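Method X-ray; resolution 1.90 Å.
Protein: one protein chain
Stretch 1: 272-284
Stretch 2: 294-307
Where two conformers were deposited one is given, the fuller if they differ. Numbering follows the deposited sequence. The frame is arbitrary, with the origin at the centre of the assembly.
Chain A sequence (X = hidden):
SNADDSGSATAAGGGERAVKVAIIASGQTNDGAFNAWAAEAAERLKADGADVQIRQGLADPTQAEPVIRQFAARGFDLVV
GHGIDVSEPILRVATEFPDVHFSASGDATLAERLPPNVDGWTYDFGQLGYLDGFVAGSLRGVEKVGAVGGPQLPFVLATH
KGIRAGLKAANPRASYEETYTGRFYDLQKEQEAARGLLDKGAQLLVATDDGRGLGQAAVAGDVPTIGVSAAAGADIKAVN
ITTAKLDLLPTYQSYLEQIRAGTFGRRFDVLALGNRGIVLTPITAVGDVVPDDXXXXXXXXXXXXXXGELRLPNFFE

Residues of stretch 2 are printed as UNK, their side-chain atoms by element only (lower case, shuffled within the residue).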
# COMPACT_ATOMS: atom_id res chain seq x y z
N ALA A 272 4.37 -2.58 -8.68
CA ALA A 272 5.21 -1.38 -8.78
C ALA A 272 4.54 -0.26 -9.56
O ALA A 272 3.48 -0.45 -10.16
CB ALA A 272 6.55 -1.74 -9.42
N LEU A 273 5.15 0.92 -9.55
CA LEU A 273 4.59 2.07 -10.27
C LEU A 273 4.56 1.80 -11.76
O LEU A 273 3.56 2.06 -12.42
CB LEU A 273 5.41 3.33 -10.00
CG LEU A 273 5.31 3.89 -8.59
CD1 LEU A 273 6.45 4.86 -8.33
CD2 LEU A 273 3.97 4.56 -8.39
N GLY A 274 5.65 1.22 -12.26
CA GLY A 274 5.78 0.90 -13.68
C GLY A 274 4.71 -0.00 -14.26
O GLY A 274 4.34 0.17 -15.41
N ASN A 275 4.23 -0.96 -13.49
CA ASN A 275 3.19 -1.90 -13.95
C ASN A 275 1.78 -1.66 -13.36
O ASN A 275 0.90 -2.52 -13.50
CB ASN A 275 3.63 -3.35 -13.70
CG ASN A 275 3.96 -3.63 -12.23
OD1 ASN A 275 3.37 -3.06 -11.34
ND2 ASN A 275 4.93 -4.50 -12.00
N ARG A 276 1.57 -0.51 -12.71
CA ARG A 276 0.27 -0.15 -12.10
C ARG A 276 -0.16 -1.10 -10.95
O ARG A 276 -1.35 -1.21 -10.62
CB ARG A 276 -0.81 0.03 -13.18
CG ARG A 276 -0.42 1.10 -14.21
CD ARG A 276 -1.55 1.49 -15.16
NE ARG A 276 -2.84 1.58 -14.48
CZ ARG A 276 -3.32 2.66 -13.85
NH1 ARG A 276 -2.64 3.81 -13.82
NH2 ARG A 276 -4.50 2.58 -13.25
N GLY A 277 0.83 -1.75 -10.33
CA GLY A 277 0.61 -2.49 -9.10
C GLY A 277 0.48 -1.52 -7.94
O GLY A 277 -0.17 -1.82 -6.95
N ILE A 278 1.14 -0.37 -8.07
CA ILE A 278 0.98 0.78 -7.19
C ILE A 278 0.30 1.89 -7.99
O ILE A 278 0.79 2.28 -9.05
CB ILE A 278 2.33 1.31 -6.65
CG1 ILE A 278 2.98 0.25 -5.76
CG2 ILE A 278 2.13 2.61 -5.89
CD1 ILE A 278 4.41 0.58 -5.36
N VAL A 279 -0.82 2.39 -7.47
CA VAL A 279 -1.61 3.43 -8.14
C VAL A 279 -2.13 4.44 -7.12
O VAL A 279 -1.98 4.24 -5.92
CB VAL A 279 -2.83 2.83 -8.87
CG1 VAL A 279 -2.38 1.90 -10.00
CG2 VAL A 279 -3.75 2.08 -7.91
N LEU A 280 -2.74 5.51 -7.62
CA LEU A 280 -3.42 6.48 -6.76
C LEU A 280 -4.87 6.09 -6.52
O LEU A 280 -5.51 5.52 -7.39
CB LEU A 280 -3.40 7.87 -7.40
CG LEU A 280 -2.04 8.55 -7.52
CD1 LEU A 280 -2.23 9.90 -8.17
CD2 LEU A 280 -1.33 8.68 -6.19
N THR A 281 -5.38 6.40 -5.34
CA THR A 281 -6.81 6.42 -5.12
C THR A 281 -7.41 7.55 -5.96
O THR A 281 -6.72 8.51 -6.28
CB THR A 281 -7.15 6.74 -3.65
OG1 THR A 281 -6.43 7.92 -3.27
CG2 THR A 281 -6.77 5.60 -2.75
N PRO A 282 -8.71 7.45 -6.30
CA PRO A 282 -9.36 8.52 -7.05
C PRO A 282 -9.04 9.90 -6.45
O PRO A 282 -9.20 10.11 -5.25
CB PRO A 282 -10.85 8.19 -6.91
CG PRO A 282 -10.88 6.69 -6.79
CD PRO A 282 -9.64 6.34 -6.01
N ILE A 283 -8.58 10.82 -7.29
CA ILE A 283 -8.10 12.13 -6.84
C ILE A 283 -9.24 13.07 -6.43
O ILE A 283 -10.27 13.13 -7.09
CB ILE A 283 -7.26 12.79 -7.94
CG1 ILE A 283 -5.98 11.98 -8.19
CG2 ILE A 283 -6.88 14.22 -7.60
CD1 ILE A 283 -5.35 12.23 -9.54
N THR A 284 -9.05 13.80 -5.33
CA THR A 284 -10.01 14.80 -4.86
C THR A 284 -9.38 16.16 -5.04
O THR A 284 -8.23 16.37 -4.68
CB THR A 284 -10.35 14.60 -3.36
OG1 THR A 284 -10.93 13.31 -3.17
CG2 THR A 284 -11.33 15.65 -2.86
N UNK A 294 -3.37 16.07 -13.07
CA UNK A 294 -2.52 15.35 -12.11
C UNK A 294 -2.37 13.87 -12.48
O UNK A 294 -1.25 13.36 -12.48
c UNK A 294 -0.69 15.32 -9.68
c UNK A 294 -3.01 15.48 -10.67
c UNK A 294 -2.73 14.95 -8.25
c UNK A 294 -2.12 14.79 -9.63
N UNK A 295 -3.49 13.22 -12.79
CA UNK A 295 -3.50 11.81 -13.13
C UNK A 295 -2.67 11.53 -14.37
O UNK A 295 -1.95 10.53 -14.42
c UNK A 295 -5.01 9.77 -13.55
c UNK A 295 -4.93 11.28 -13.31
o UNK A 295 -3.43 8.32 -12.44
n UNK A 295 -5.20 9.03 -11.26
c UNK A 295 -4.48 8.97 -12.36
N UNK A 296 -2.75 12.42 -15.37
CA UNK A 296 -1.96 12.29 -16.59
C UNK A 296 -0.47 12.35 -16.26
O UNK A 296 0.32 11.59 -16.81
c UNK A 296 -2.33 13.37 -17.61
N UNK A 297 -0.09 13.24 -15.35
CA UNK A 297 1.31 13.34 -14.94
C UNK A 297 1.82 12.08 -14.26
O UNK A 297 2.96 11.67 -14.46
c UNK A 297 1.78 16.98 -13.80
c UNK A 297 1.18 15.88 -14.63
c UNK A 297 1.52 19.40 -13.49
n UNK A 297 0.82 20.51 -13.71
n UNK A 297 2.64 19.46 -12.79
n UNK A 297 1.09 18.25 -13.98
c UNK A 297 1.52 14.53 -14.02
N UNK A 298 0.99 11.47 -13.42
CA UNK A 298 1.34 10.23 -12.74
C UNK A 298 1.41 9.06 -13.72
O UNK A 298 2.31 8.20 -13.64
c UNK A 298 0.34 9.94 -11.60
c UNK A 298 0.53 10.98 -10.50
c UNK A 298 0.50 8.53 -11.07
N UNK A 299 0.45 9.02 -14.64
CA UNK A 299 0.45 8.04 -15.72
C UNK A 299 1.74 8.12 -16.54
O UNK A 299 2.33 7.09 -16.87
o UNK A 299 -2.12 7.29 -14.89
c UNK A 299 -2.10 7.91 -15.97
o UNK A 299 -3.15 8.30 -16.53
c UNK A 299 -0.76 8.22 -16.65
N UNK A 300 2.20 9.33 -16.85
CA UNK A 300 3.43 9.50 -17.63
C UNK A 300 4.65 9.05 -16.82
O UNK A 300 5.56 8.42 -17.36
c UNK A 300 3.60 10.94 -18.10
N UNK A 301 4.66 9.36 -15.53
CA UNK A 301 5.72 8.87 -14.64
C UNK A 301 5.80 7.35 -14.65
O UNK A 301 6.90 6.78 -14.73
c UNK A 301 5.78 9.05 -10.70
c UNK A 301 6.31 8.68 -12.08
c UNK A 301 5.50 9.38 -13.19
c UNK A 301 7.79 9.01 -12.20
N UNK A 302 4.64 6.70 -14.57
CA UNK A 302 4.58 5.25 -14.59
C UNK A 302 5.18 4.70 -15.89
O UNK A 302 5.92 3.70 -15.88
c UNK A 302 3.14 4.80 -14.44
o UNK A 302 3.02 3.39 -14.54
N UNK A 303 4.88 5.37 -17.00
CA UNK A 303 5.38 4.96 -18.33
C UNK A 303 6.90 5.09 -18.41
O UNK A 303 7.58 4.20 -18.92
o UNK A 303 2.94 7.57 -20.74
c UNK A 303 4.67 5.80 -19.41
o UNK A 303 1.11 6.54 -20.13
c UNK A 303 2.36 6.62 -20.17
c UNK A 303 3.18 5.51 -19.50
N UNK A 304 7.44 6.18 -17.88
CA UNK A 304 8.89 6.36 -17.81
C UNK A 304 9.57 5.27 -16.97
O UNK A 304 10.67 4.82 -17.31
c UNK A 304 9.27 7.74 -17.27
n UNK A 304 7.27 11.51 -16.87
c UNK A 304 8.84 8.88 -18.18
n UNK A 304 9.41 10.67 -16.52
c UNK A 304 8.32 11.30 -16.07
n UNK A 304 8.28 11.70 -14.81
c UNK A 304 9.60 10.17 -17.89
N UNK A 305 8.92 4.84 -15.89
CA UNK A 305 9.45 3.75 -15.09
C UNK A 305 9.34 2.42 -15.83
O UNK A 305 10.25 1.59 -15.79
c UNK A 305 8.10 5.03 -11.70
c UNK A 305 10.49 4.67 -12.27
c UNK A 305 8.72 3.68 -13.74
c UNK A 305 9.10 4.85 -12.83
N UNK A 306 8.21 2.21 -16.51
CA UNK A 306 8.01 0.97 -17.27
C UNK A 306 9.10 0.78 -18.35
O UNK A 306 9.55 -0.33 -18.58
c UNK A 306 6.63 0.95 -17.90
N UNK A 307 9.51 1.88 -18.98
CA UNK A 307 10.48 1.82 -20.09
C UNK A 307 11.92 1.75 -19.62
O UNK A 307 12.80 1.25 -20.34
c UNK A 307 10.32 3.04 -20.98
o UNK A 307 10.76 4.20 -20.31

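Position 294 opens the helix with four side-chain carbons, forked at the second, and one fork end lies near Ile-283: this is Leu-294, with CD2 4.0 Å from Ile-283 CD1. Position 295 has three carbons, the third carrying one oxygen and one nitrogen, so an amide on a long arm: Gln-295. Its CB points sideways, but the end of the chain comes back beside Ile-283; the amide is probably turned over in the model, so its polar atoms support no rule. Position 296 has a single carbon, far from stretch 1: Ala-296. At 297, three carbons, a nitrogen and a carbon bearing two more nitrogens make a guanidinium, out of reach of stretch 1: Arg-297.

Position 298 branches at once, one carbon carrying two, and is buried against Leu-280. It is Val-298, whose CG2 sits 3.8 Å from Leu-280 CD1. Position 299 has two carbons, the second carrying two oxygens: a short carboxylate, Asp-299. Its OD1 lies 3.7 Å from Arg-276 NH1, a long salt bridge. Position 300 is again one carbon without a contact, Ala-300. Position 301 has four carbons forked at the second and stays just beyond contact range: Leu-301.

Position 302 has one carbon and one oxygen, and that oxygen approaches the backbone carbonyl of Leu-273. This is Ser-302; its OG donates a hydrogen bond to Leu-273 O at 2.6 Å. Position 303, three carbons ending in two oxygens, points away: Glu-303. Position 304 repeats the guanidinium pattern, again out of reach: Arg-304. Position 305, four carbons forked at the second, turns toward Leu-273 and is Leu-305, its CD1 3.6 Å from Leu-273 CB. Position 306 is one carbon, Ala-306, with CB 3.5 Å from Gly-274 O. Position 307, one carbon and one oxygen, makes no contact: Ser-307.

The contact works by spacing. Residues 294, 298 and 305 point toward a segment without regular secondary structure, and their apolar side chains meet Ile-283, Leu-280 and Leu-273. The tightest approach is at the type I turn from Leu-273 to Arg-276, where the CA atoms of Gly-274 and Ala-306 are 4.2 Å apart. There Gly-274 CA makes a CA-H...O contact with Ser-302 O at 3.6 Å, while that same oxygen accepts the helical hydrogen bond from Ala-306 N at 2.8 Å. Leu-273 O likewise serves two donors, taking Arg-276 N within the turn at 3.3 Å besides Ser-302 OG, so one carbonyl both closes the turn and ties it to the helix.

Stretch 2 294-307: LQARVDALSERLAS
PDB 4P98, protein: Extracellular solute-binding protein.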